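Local coordinates for cytochrome P450 (Rhodococcus erythropolis, PDB 3WEC), which probably acts as a heme-dependent monooxygenase that hydroxylates the quinoline nitrogen of aurachin alkaloid precursors, a step that gives these compounds antibiotic activity, at residues Leu114-Phe119 with His360-Ala365; Asp129-Ala134 with Val158-Ser163; Pro299-Gly304 with Gly398-Glu403; Glu334-Gly339 with Arg346-Ser351. All coordinates share one frame; numbering follows the deposited sequence.

Interaction 1. Residues Leu114-Phe119 with His360-Ala365; sequences LVSDAF and HCLGSA. With HEM (protoporphyrin IX containing Fe), chain B.
V115 meets the 360-365 loop through one branch: CG1, anti to the backbone N (chi1 169°), lies 3.8 Å from L362 CD2, and the two side chains cross obliquely. At S116 the contact tightens, with CB pressed to 3.2 Å from L362 CD1, shorter than usual van der Waals contact. Its OG takes no part in this packing and turns back to its own helix, where R112 O is its hydrogen-bond partner. L362 CD1 bears on S116, while CD2 lies between V115 and S116. F119, further along, sends its ring past L362 toward the heme; CE2 lies obliquely 3.9 Å from L362 O, and CZ reaches HEM CBC at 3.7 Å. The F119 side chain also touches L224 and I250. Beyond L362, a type I turn from C361 to S364 brings G363, at the N-cap of helix 364-381, against the porphyrin, its CA 3.5 Å from HEM C3C. C361 SG coordinates the heme iron at 2.4 Å, with a water opposite it at 2.5 Å from FE. Packing of the C helix against the cysteine-ligand loop that leads into the L helix is the arrangement of the proximal heme side in the P450 fold.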
# COMPACT_ATOMS: atom_id res chain seq x y z
N LEU A 114 4.65 1.61 -20.24
CA LEU A 114 6.01 2.09 -20.26
C LEU A 114 6.67 1.84 -18.88
O LEU A 114 7.75 1.28 -18.80
CB LEU A 114 6.05 3.59 -20.62
CG LEU A 114 5.53 3.94 -22.01
CD1 LEU A 114 5.43 5.45 -22.29
CD2 LEU A 114 6.40 3.24 -23.05
N VAL A 115 5.96 2.19 -17.82
CA VAL A 115 6.51 2.05 -16.48
C VAL A 115 6.74 0.58 -16.11
O VAL A 115 7.85 0.20 -15.73
CB VAL A 115 5.62 2.77 -15.48
CG1 VAL A 115 6.00 2.42 -14.06
CG2 VAL A 115 5.66 4.28 -15.70
N SER A 116 5.74 -0.28 -16.29
CA SER A 116 5.91 -1.67 -15.90
C SER A 116 6.95 -2.39 -16.72
O SER A 116 7.47 -3.42 -16.26
CB SER A 116 4.60 -2.43 -16.01
OG SER A 116 4.07 -2.31 -17.31
N ASP A 117 7.23 -1.91 -17.94
CA ASP A 117 8.30 -2.53 -18.75
C ASP A 117 9.66 -2.25 -18.03
O ASP A 117 10.44 -3.16 -17.73
CB ASP A 117 8.22 -2.06 -20.23
CG ASP A 117 9.38 -2.55 -21.07
OD1 ASP A 117 10.40 -2.99 -20.49
OD2 ASP A 117 9.28 -2.56 -22.34
N ALA A 118 9.89 -0.99 -17.69
CA ALA A 118 11.11 -0.65 -16.96
C ALA A 118 11.15 -1.29 -15.58
O ALA A 118 12.22 -1.61 -15.06
CB ALA A 118 11.25 0.84 -16.86
N PHE A 119 9.98 -1.44 -14.96
CA PHE A 119 9.94 -1.77 -13.53
C PHE A 119 10.37 -3.24 -13.33
O PHE A 119 11.09 -3.58 -12.38
CB PHE A 119 8.57 -1.55 -12.90
CG PHE A 119 8.55 -1.85 -11.42
CD1 PHE A 119 8.99 -0.88 -10.51
CD2 PHE A 119 8.06 -3.04 -10.94
CE1 PHE A 119 8.97 -1.14 -9.14
CE2 PHE A 119 8.03 -3.32 -9.57
CZ PHE A 119 8.50 -2.37 -8.66
N HIS A 360 -4.25 -3.38 -10.89
CA HIS A 360 -3.61 -4.35 -9.98
C HIS A 360 -2.22 -3.94 -9.55
O HIS A 360 -1.37 -3.64 -10.38
CB HIS A 360 -3.46 -5.68 -10.64
CG HIS A 360 -3.02 -6.76 -9.71
ND1 HIS A 360 -1.75 -7.21 -9.68
CD2 HIS A 360 -3.73 -7.50 -8.77
CE1 HIS A 360 -1.65 -8.20 -8.77
NE2 HIS A 360 -2.87 -8.38 -8.21
N CYS A 361 -1.98 -3.91 -8.24
CA CYS A 361 -0.70 -3.36 -7.74
C CYS A 361 0.57 -3.65 -8.55
O CYS A 361 1.20 -4.60 -8.31
CB CYS A 361 -0.38 -3.91 -6.37
SG CYS A 361 1.21 -3.16 -5.77
N LEU A 362 1.03 -2.79 -9.43
CA LEU A 362 2.31 -3.03 -10.10
C LEU A 362 3.50 -3.61 -9.28
O LEU A 362 4.28 -4.42 -9.83
CB LEU A 362 2.73 -1.76 -10.88
CG LEU A 362 3.95 -1.89 -11.81
CD1 LEU A 362 3.55 -2.74 -13.00
CD2 LEU A 362 4.44 -0.55 -12.29
N GLY A 363 3.69 -3.18 -8.01
CA GLY A 363 4.77 -3.69 -7.18
C GLY A 363 4.52 -5.02 -6.47
O GLY A 363 5.26 -5.40 -5.59
N SER A 364 3.48 -5.76 -6.86
CA SER A 364 3.07 -6.90 -6.06
C SER A 364 4.01 -8.14 -6.06
O SER A 364 4.03 -8.84 -5.04
CB SER A 364 1.69 -7.37 -6.45
OG SER A 364 1.73 -7.91 -7.74
N ALA A 365 4.71 -8.43 -7.16
CA ALA A 365 5.78 -9.44 -7.14
C ALA A 365 6.94 -9.05 -6.22
O ALA A 365 7.56 -9.94 -5.64
CB ALA A 365 6.32 -9.71 -8.55
CHA HEM B . -1.50 0.16 -6.68
CHB HEM B . -1.67 -2.58 -2.54
CHC HEM B . 3.23 -2.85 -2.50
CHD HEM B . 3.38 0.10 -6.60
C1A HEM B . -1.89 -0.56 -5.49
C2A HEM B . -3.32 -0.57 -5.04
C3A HEM B . -3.34 -1.38 -3.84
C4A HEM B . -1.93 -1.74 -3.66
CMA HEM B . -4.56 -1.74 -2.96
CAA HEM B . -4.60 0.03 -5.62
CBA HEM B . -5.08 -1.05 -6.61
CGA HEM B . -6.50 -0.76 -7.13
O1A HEM B . -6.98 0.41 -7.15
O2A HEM B . -7.18 -1.73 -7.58
C1B HEM B . -0.29 -2.87 -2.17
C2B HEM B . -0.06 -3.80 -1.07
C3B HEM B . 1.38 -3.82 -1.07
C4B HEM B . 1.81 -2.95 -2.15
CMB HEM B . -0.99 -4.49 -0.12
CAB HEM B . 2.17 -4.63 -0.10
CBB HEM B . 3.21 -4.09 0.48
C1C HEM B . 3.70 -2.10 -3.65
C2C HEM B . 5.12 -1.84 -3.88
C3C HEM B . 5.13 -0.97 -5.07
C4C HEM B . 3.75 -0.75 -5.47
CMC HEM B . 6.25 -2.36 -3.03
CAC HEM B . 6.29 -0.33 -5.78
CBC HEM B . 7.53 -0.69 -5.55
C1D HEM B . 2.00 0.44 -6.96
C2D HEM B . 1.73 1.18 -8.19
C3D HEM B . 0.26 1.23 -8.24
C4D HEM B . -0.12 0.44 -7.06
CMD HEM B . 2.74 1.82 -9.12
CAD HEM B . -0.62 1.90 -9.25
CBD HEM B . -1.05 0.81 -10.26
CGD HEM B . -1.92 1.32 -11.35
O1D HEM B . -1.77 0.80 -12.49
O2D HEM B . -2.75 2.26 -11.10
NA HEM B . -0.98 -1.39 -4.71
NB HEM B . 0.79 -2.41 -2.87
NC HEM B . 2.86 -1.51 -4.63
ND HEM B . 0.90 -0.05 -6.31
FE HEM B . 0.97 -1.17 -4.54
O HOH W 1 0.94 0.58 -2.78

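Interaction 2. Residues Asp129-Ala134 with Val158-Ser163; sequences DIVLSA and VEVLSS
I130 and S163 make the tightest contact between helices 128-141 and 155-165. The end of I130 lies against the serine side chain, with CD1 3.3 Å from S163 CB, closer than carbons usually pack, and equally near the hydroxyl oxygen. The first torsion of I130 (chi1 101°) lies well away from a staggered value, and I130 CG1 also approaches S163 OG to 3.3 Å. One turn along, A134 offers its CB to V160 CG2 at 3.9 Å. The other branch of that valine, CG1, faces V131 CG2 more loosely at 4.3 Å, so V160 serves two residues of the partner helix with its two methyls. The axes of the two segments run nearly antiparallel, at 159°, with a closest approach of 9.5 Å; this is the pairing of the D and E helices in the P450 fold, whose core bundle they form with helices 240-271 and 364-381. Around this first layer, V131 rests on S369 and H373, and V160 on M370, all of helix 364-381. E159, whose CB comes near A134, carries its carboxylate away to a salt bridge with R172. On the helix face turned from 129-134, L161 touches the heme.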
# COMPACT_ATOMS: atom_id res chain seq x y z
N ASP A 129 19.37 -11.06 -4.38
CA ASP A 129 20.41 -11.07 -3.33
C ASP A 129 20.30 -9.85 -2.42
O ASP A 129 20.48 -9.94 -1.20
CB ASP A 129 21.82 -11.17 -3.95
CG ASP A 129 22.37 -12.59 -3.98
OD1 ASP A 129 21.62 -13.54 -3.65
OD2 ASP A 129 23.57 -12.78 -4.30
N ILE A 130 19.98 -8.71 -3.00
CA ILE A 130 19.91 -7.51 -2.19
C ILE A 130 18.58 -7.42 -1.40
O ILE A 130 18.51 -6.74 -0.36
CB ILE A 130 20.25 -6.25 -3.01
CG1 ILE A 130 19.00 -5.51 -3.40
CG2 ILE A 130 21.17 -6.58 -4.20
CD1 ILE A 130 18.59 -4.52 -2.33
N VAL A 131 17.53 -8.10 -1.87
CA VAL A 131 16.28 -8.18 -1.11
C VAL A 131 16.50 -9.02 0.14
O VAL A 131 16.11 -8.63 1.25
CB VAL A 131 15.11 -8.77 -1.92
CG1 VAL A 131 13.88 -8.93 -1.03
CG2 VAL A 131 14.79 -7.89 -3.13
N LEU A 132 17.12 -10.18 -0.06
CA LEU A 132 17.49 -11.09 1.01
C LEU A 132 18.38 -10.41 2.05
O LEU A 132 18.17 -10.58 3.25
CB LEU A 132 18.21 -12.32 0.43
CG LEU A 132 19.11 -13.16 1.35
CD1 LEU A 132 18.31 -13.85 2.44
CD2 LEU A 132 19.92 -14.18 0.56
N SER A 133 19.36 -9.65 1.58
CA SER A 133 20.31 -8.95 2.45
C SER A 133 19.56 -7.98 3.36
O SER A 133 19.73 -7.99 4.59
CB SER A 133 21.32 -8.21 1.58
OG SER A 133 22.45 -7.84 2.33
N ALA A 134 18.72 -7.16 2.73
CA ALA A 134 17.85 -6.26 3.46
C ALA A 134 16.91 -7.02 4.42
O ALA A 134 16.74 -6.61 5.58
CB ALA A 134 17.05 -5.39 2.50
N VAL A 158 12.68 0.93 2.43
CA VAL A 158 13.54 2.07 2.05
C VAL A 158 14.88 1.56 1.49
O VAL A 158 15.40 2.12 0.54
CB VAL A 158 13.84 3.07 3.23
CG1 VAL A 158 15.04 3.96 2.87
CG2 VAL A 158 12.61 3.94 3.55
N GLU A 159 15.44 0.52 2.09
CA GLU A 159 16.70 0.02 1.61
C GLU A 159 16.47 -0.61 0.25
O GLU A 159 17.24 -0.36 -0.69
CB GLU A 159 17.33 -0.94 2.61
CG GLU A 159 18.83 -1.18 2.44
CD GLU A 159 19.66 0.09 2.20
OE1 GLU A 159 19.09 1.20 2.03
OE2 GLU A 159 20.92 -0.02 2.17
N VAL A 160 15.39 -1.38 0.11
CA VAL A 160 15.14 -2.11 -1.14
C VAL A 160 14.88 -1.19 -2.35
O VAL A 160 15.43 -1.39 -3.46
CB VAL A 160 13.97 -3.12 -1.01
CG1 VAL A 160 13.67 -3.76 -2.36
CG2 VAL A 160 14.29 -4.23 0.00
N LEU A 161 14.04 -0.18 -2.12
CA LEU A 161 13.68 0.76 -3.14
C LEU A 161 14.85 1.63 -3.57
O LEU A 161 15.04 1.89 -4.77
CB LEU A 161 12.48 1.59 -2.69
CG LEU A 161 11.19 0.76 -2.55
CD1 LEU A 161 10.09 1.52 -1.83
CD2 LEU A 161 10.72 0.35 -3.94
N SER A 162 15.67 2.05 -2.59
CA SER A 162 16.92 2.75 -2.89
C SER A 162 17.75 1.95 -3.90
O SER A 162 18.39 2.53 -4.77
CB SER A 162 17.76 2.95 -1.64
OG SER A 162 18.61 4.06 -1.82
N SER A 163 17.74 0.63 -3.76
CA SER A 163 18.54 -0.25 -4.62
C SER A 163 17.85 -0.50 -5.98
O SER A 163 18.50 -0.36 -7.00
CB SER A 163 18.86 -1.57 -3.89
OG SER A 163 19.36 -2.54 -4.79

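Interaction 3. Residues Pro299-Gly304 with Gly398-Glu403; sequences PAHEAG and GLRGPE. With AUI (3-[(2E,6E,9R)-9-hydroxy-3,7,11-trimethyldodeca-2,6,10-trien-1-yl]-2-methylquinolin-4(1H)-one), chain C.
The imidazole of H301 has R400 CB over one face, a CH-pi contact with CB 4.2 Å from the ring centroid and 28° off the ring normal. Further out, the guanidinium of R400 is inclined 47° to that ring, and water 2 sits at its edge, in plane. This water lies 2.6 Å from H301 NE2 and accepts a hydrogen bond from R400 NH2 at 3.0 Å, tying together two polar groups that do not meet directly. The R400 chain, with CG anti to the backbone N (chi1 -171°) and extended from there to NE, carries CD past the NE2/CE1 side of the ring, R400 CD lying 3.5 Å from H301 NE2. Outside the segments, Y30 OH pairs with H301 ND1 and E297 forms a salt bridge with R400. The backbones join in a single bridge at A300 and L399: R400 N donates to P299 O at 2.7 Å, and H301 N to G398 O at 2.8 Å. On the ligand side, A300 CB packs against L399 CD1, and L399 CD1 also reaches AUI C16 at 3.3 Å. G398 CA lies 3.4 Å from AUI C17, beside the E302 side chain. A segment following the K helix, bridged to the loop between two late strands, lines the substrate pocket, in positions that probably correspond to recognition sites 5 and 6 of P450s.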
# COMPACT_ATOMS: atom_id res chain seq x y z
N PRO A 299 -2.54 -4.11 4.34
CA PRO A 299 -2.06 -2.81 4.84
C PRO A 299 -3.00 -1.67 4.40
O PRO A 299 -3.09 -0.63 5.09
CB PRO A 299 -0.67 -2.70 4.20
CG PRO A 299 -0.78 -3.50 2.94
CD PRO A 299 -1.73 -4.63 3.23
N ALA A 300 -3.67 -1.87 3.26
CA ALA A 300 -4.69 -0.95 2.81
C ALA A 300 -6.08 -1.58 2.97
O ALA A 300 -6.37 -2.57 2.31
CB ALA A 300 -4.46 -0.54 1.36
N HIS A 301 -6.92 -1.00 3.83
CA HIS A 301 -8.31 -1.47 4.01
C HIS A 301 -9.26 -1.00 2.94
O HIS A 301 -10.33 -1.59 2.75
CB HIS A 301 -8.84 -1.13 5.43
CG HIS A 301 -8.39 -2.13 6.49
ND1 HIS A 301 -9.19 -2.52 7.51
CD2 HIS A 301 -7.18 -2.82 6.64
CE1 HIS A 301 -8.52 -3.41 8.28
NE2 HIS A 301 -7.29 -3.58 7.75
N GLU A 302 -8.88 0.08 2.25
CA GLU A 302 -9.62 0.55 1.06
C GLU A 302 -8.85 0.91 -0.22
O GLU A 302 -7.70 1.37 -0.17
CB GLU A 302 -10.56 1.67 1.41
CG GLU A 302 -10.00 2.77 2.28
CD GLU A 302 -11.12 3.59 2.89
OE1 GLU A 302 -12.16 2.98 3.23
OE2 GLU A 302 -11.00 4.82 2.99
N ALA A 303 -9.52 0.64 -1.34
CA ALA A 303 -9.15 1.14 -2.67
C ALA A 303 -10.28 2.12 -3.08
O ALA A 303 -11.41 1.98 -2.61
CB ALA A 303 -9.08 -0.01 -3.65
N GLY A 304 -9.98 3.11 -3.93
CA GLY A 304 -11.00 4.09 -4.31
C GLY A 304 -11.37 4.06 -5.79
O GLY A 304 -10.51 3.80 -6.63
N GLY A 398 -7.41 5.28 4.96
CA GLY A 398 -7.46 3.99 4.26
C GLY A 398 -6.39 2.95 4.64
O GLY A 398 -6.50 1.78 4.27
N LEU A 399 -5.35 3.36 5.34
CA LEU A 399 -4.23 2.42 5.64
C LEU A 399 -4.28 1.95 7.08
O LEU A 399 -4.82 2.65 7.93
CB LEU A 399 -2.88 3.09 5.37
CG LEU A 399 -2.16 3.01 4.01
CD1 LEU A 399 -2.99 2.59 2.83
CD2 LEU A 399 -1.38 4.31 3.75
N ARG A 400 -3.78 0.76 7.34
CA ARG A 400 -3.78 0.23 8.69
C ARG A 400 -2.50 -0.52 9.01
O ARG A 400 -2.06 -1.43 8.28
CB ARG A 400 -4.99 -0.65 8.94
CG ARG A 400 -5.17 -1.04 10.41
CD ARG A 400 -6.50 -1.73 10.65
NE ARG A 400 -6.65 -2.13 12.03
CZ ARG A 400 -6.35 -3.33 12.50
NH1 ARG A 400 -6.54 -3.62 13.79
NH2 ARG A 400 -5.86 -4.24 11.69
N GLY A 401 -1.89 -0.08 10.11
CA GLY A 401 -0.68 -0.72 10.61
C GLY A 401 -0.28 0.00 11.88
O GLY A 401 -0.73 1.11 12.12
N PRO A 402 0.57 -0.63 12.70
CA PRO A 402 0.98 -0.08 13.99
C PRO A 402 1.94 1.13 13.89
O PRO A 402 2.79 1.21 12.98
CB PRO A 402 1.68 -1.28 14.65
CG PRO A 402 2.20 -2.08 13.48
CD PRO A 402 1.06 -2.02 12.51
N GLU A 403 1.81 2.05 14.85
CA GLU A 403 2.64 3.25 14.95
C GLU A 403 4.01 2.90 15.57
O GLU A 403 5.03 3.40 15.12
CB GLU A 403 1.90 4.35 15.79
CG GLU A 403 2.70 5.59 16.18
CD GLU A 403 1.92 6.90 16.07
OE1 GLU A 403 1.64 7.54 17.12
OE2 GLU A 403 1.60 7.30 14.91
O13 AUI C . -4.94 3.84 -4.97
C1 AUI C . -3.91 3.31 -4.49
C4 AUI C . -2.61 3.58 -5.13
C5 AUI C . -2.52 4.43 -6.23
C6 AUI C . -1.28 4.70 -6.81
C7 AUI C . -0.15 4.10 -6.23
C8 AUI C . -0.19 3.25 -5.12
C9 AUI C . -1.40 2.96 -4.52
N10 AUI C . -1.47 2.16 -3.41
C3 AUI C . -2.63 1.85 -2.78
C11 AUI C . -2.64 0.94 -1.56
C2 AUI C . -3.92 2.41 -3.29
C12 AUI C . -5.21 2.09 -2.59
C14 AUI C . -5.19 2.75 -1.21
C15 AUI C . -4.97 4.01 -0.74
C26 AUI C . -4.62 5.23 -1.57
C16 AUI C . -5.06 4.13 0.76
C17 AUI C . -6.14 5.04 1.33
C18 AUI C . -6.71 6.00 0.32
C19 AUI C . -7.85 6.72 0.46
C27 AUI C . -8.72 6.72 1.69
C20 AUI C . -8.23 7.63 -0.68
C21 AUI C . -9.03 6.98 -1.81
O28 AUI C . -9.06 7.93 -2.87
C22 AUI C . -8.44 5.72 -2.42
C23 AUI C . -7.77 5.61 -3.60
C24 AUI C . -7.34 4.23 -3.98
C25 AUI C . -7.38 6.71 -4.58
O HOH W 2 -4.99 -4.32 8.79

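Interaction 4. Residues Glu334-Gly339 with Arg346-Ser351; sequences EAVERG and RPDVSS
A335 and S350 bring the two irregular segments closest, their CA atoms 5.8 Å apart. A335 CB sits 3.4 Å from S350 O, and V336 then wedges between R346 and D348. Its CG2 stands over the centre of the R346 guanidinium, 3.3 Å from CZ, while CG1 approaches D348 OD1 to 3.3 Å as well. R346 is bent at chi3 (-144°), which turns NE out of line. With one guanidinium face against the valine, its edge meets the carbonyls of E337 and R338, both near its plane. NH2 donates to E337 O at 2.6 Å, in the carbonyl plane but with the oxygen tilted 26° from the guanidinium plane, and NH1 adds a weak bond to the same oxygen. A second weak bond runs from NH1 to R338 O at 2.8 Å, and NH1 also donates to T341 O. E337 OE1, at the edge and in plane, adds a salt bridge to R346 NH2 at 3.0 Å, its hydrogen bond weak and its carboxylate turned 69° from the guanidinium. R346 NE forms a salt bridge with E292 OE2 on helix 286-296, which would also offset the nearby positive R295, consistent with the Glu-Arg-Arg triad of P450s formed by the ExxR motif and an arginine of the meander. Carbonyls and two carboxylates probably compensate the buried positive charge of R346, which ties this loop to that helix.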
# COMPACT_ATOMS: atom_id res chain seq x y z
N GLU A 334 -14.36 -12.84 3.62
CA GLU A 334 -15.21 -13.85 2.96
C GLU A 334 -14.64 -14.37 1.61
O GLU A 334 -15.34 -15.04 0.87
CB GLU A 334 -16.68 -13.37 2.83
CG GLU A 334 -16.89 -12.17 1.90
CD GLU A 334 -18.35 -11.80 1.70
OE1 GLU A 334 -19.18 -12.14 2.57
OE2 GLU A 334 -18.69 -11.19 0.67
N ALA A 335 -13.37 -14.07 1.31
CA ALA A 335 -12.75 -14.53 0.05
C ALA A 335 -12.44 -16.04 0.03
O ALA A 335 -12.36 -16.65 -1.04
CB ALA A 335 -11.52 -13.71 -0.29
N VAL A 336 -12.29 -16.61 1.23
CA VAL A 336 -11.99 -18.03 1.46
C VAL A 336 -12.97 -18.59 2.51
O VAL A 336 -13.61 -17.81 3.22
CB VAL A 336 -10.54 -18.21 1.98
CG1 VAL A 336 -9.51 -17.84 0.92
CG2 VAL A 336 -10.31 -17.39 3.25
N GLU A 337 -13.10 -19.91 2.62
CA GLU A 337 -13.91 -20.50 3.70
C GLU A 337 -13.34 -20.19 5.12
O GLU A 337 -12.12 -20.02 5.27
CB GLU A 337 -14.15 -22.01 3.43
CG GLU A 337 -13.80 -23.00 4.55
CD GLU A 337 -12.29 -23.14 4.78
OE1 GLU A 337 -11.52 -22.55 3.98
OE2 GLU A 337 -11.87 -23.82 5.75
N ARG A 338 -14.21 -20.06 6.12
CA ARG A 338 -13.81 -19.63 7.49
C ARG A 338 -12.80 -18.46 7.48
O ARG A 338 -11.74 -18.52 8.12
CB ARG A 338 -13.25 -20.81 8.30
CG ARG A 338 -14.22 -21.95 8.55
CD ARG A 338 -15.41 -21.55 9.41
NE ARG A 338 -16.27 -22.71 9.65
CZ ARG A 338 -17.52 -22.65 10.12
NH1 ARG A 338 -18.07 -21.47 10.40
NH2 ARG A 338 -18.22 -23.77 10.31
N GLY A 339 -13.15 -17.41 6.75
CA GLY A 339 -12.27 -16.30 6.51
C GLY A 339 -11.85 -15.49 7.72
O GLY A 339 -10.96 -14.65 7.60
N ARG A 346 -3.94 -22.62 4.14
CA ARG A 346 -4.91 -22.42 3.05
C ARG A 346 -4.35 -22.75 1.65
O ARG A 346 -3.48 -22.04 1.14
CB ARG A 346 -5.42 -20.98 3.04
CG ARG A 346 -6.74 -20.80 3.74
CD ARG A 346 -7.11 -19.33 3.81
NE ARG A 346 -7.79 -18.99 5.06
CZ ARG A 346 -8.97 -19.48 5.45
NH1 ARG A 346 -9.50 -19.09 6.60
NH2 ARG A 346 -9.62 -20.34 4.68
N PRO A 347 -4.87 -23.83 1.04
CA PRO A 347 -4.44 -24.24 -0.29
C PRO A 347 -5.27 -23.52 -1.36
O PRO A 347 -5.95 -24.16 -2.16
CB PRO A 347 -4.70 -25.75 -0.28
CG PRO A 347 -5.73 -25.99 0.80
CD PRO A 347 -5.95 -24.70 1.55
N ASP A 348 -5.19 -22.20 -1.37
CA ASP A 348 -6.25 -21.36 -1.90
C ASP A 348 -5.73 -19.91 -2.01
O ASP A 348 -5.15 -19.52 -3.05
CB ASP A 348 -7.48 -21.47 -0.96
CG ASP A 348 -8.69 -20.61 -1.38
OD1 ASP A 348 -8.52 -19.45 -1.83
OD2 ASP A 348 -9.83 -21.09 -1.21
N VAL A 349 -5.93 -19.14 -0.93
CA VAL A 349 -5.51 -17.71 -0.81
C VAL A 349 -5.92 -16.78 -1.97
O VAL A 349 -5.09 -16.31 -2.77
CB VAL A 349 -4.01 -17.53 -0.45
CG1 VAL A 349 -3.79 -16.10 0.02
CG2 VAL A 349 -3.56 -18.51 0.63
N SER A 350 -7.23 -16.52 -2.04
CA SER A 350 -7.85 -15.54 -2.91
C SER A 350 -7.89 -14.31 -2.04
O SER A 350 -8.23 -14.41 -0.84
CB SER A 350 -9.28 -16.02 -3.25
OG SER A 350 -10.06 -15.05 -3.94
N SER A 351 -7.51 -13.15 -2.60
CA SER A 351 -7.36 -11.92 -1.81
C SER A 351 -7.59 -10.68 -2.68
O SER A 351 -7.26 -10.68 -3.87
CB SER A 351 -5.97 -11.88 -1.14
OG SER A 351 -5.60 -10.58 -0.70

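Interactions 1 and 3 lie on two sides of the cofactor: the first supplies the cysteine that coordinates the iron, the second lines the pocket of the bound aurachin intermediate, and their centres are about 21 Å apart. Along the chain their segments alternate. Interaction 2 is about 17 Å from interaction 1, centre to centre, and helices 107-121 and 128-141 follow one another; the V160 side chain is about 8 Å from the heme, while its neighbour L161 touches it. Interaction 4 lies within the stretch that interaction 3 spans, about 20 Å from it between centres and about 8 Å at the nearest atoms. It precedes the cysteine loop in sequence, yet the V349 side chain stays about 12 Å from the heme.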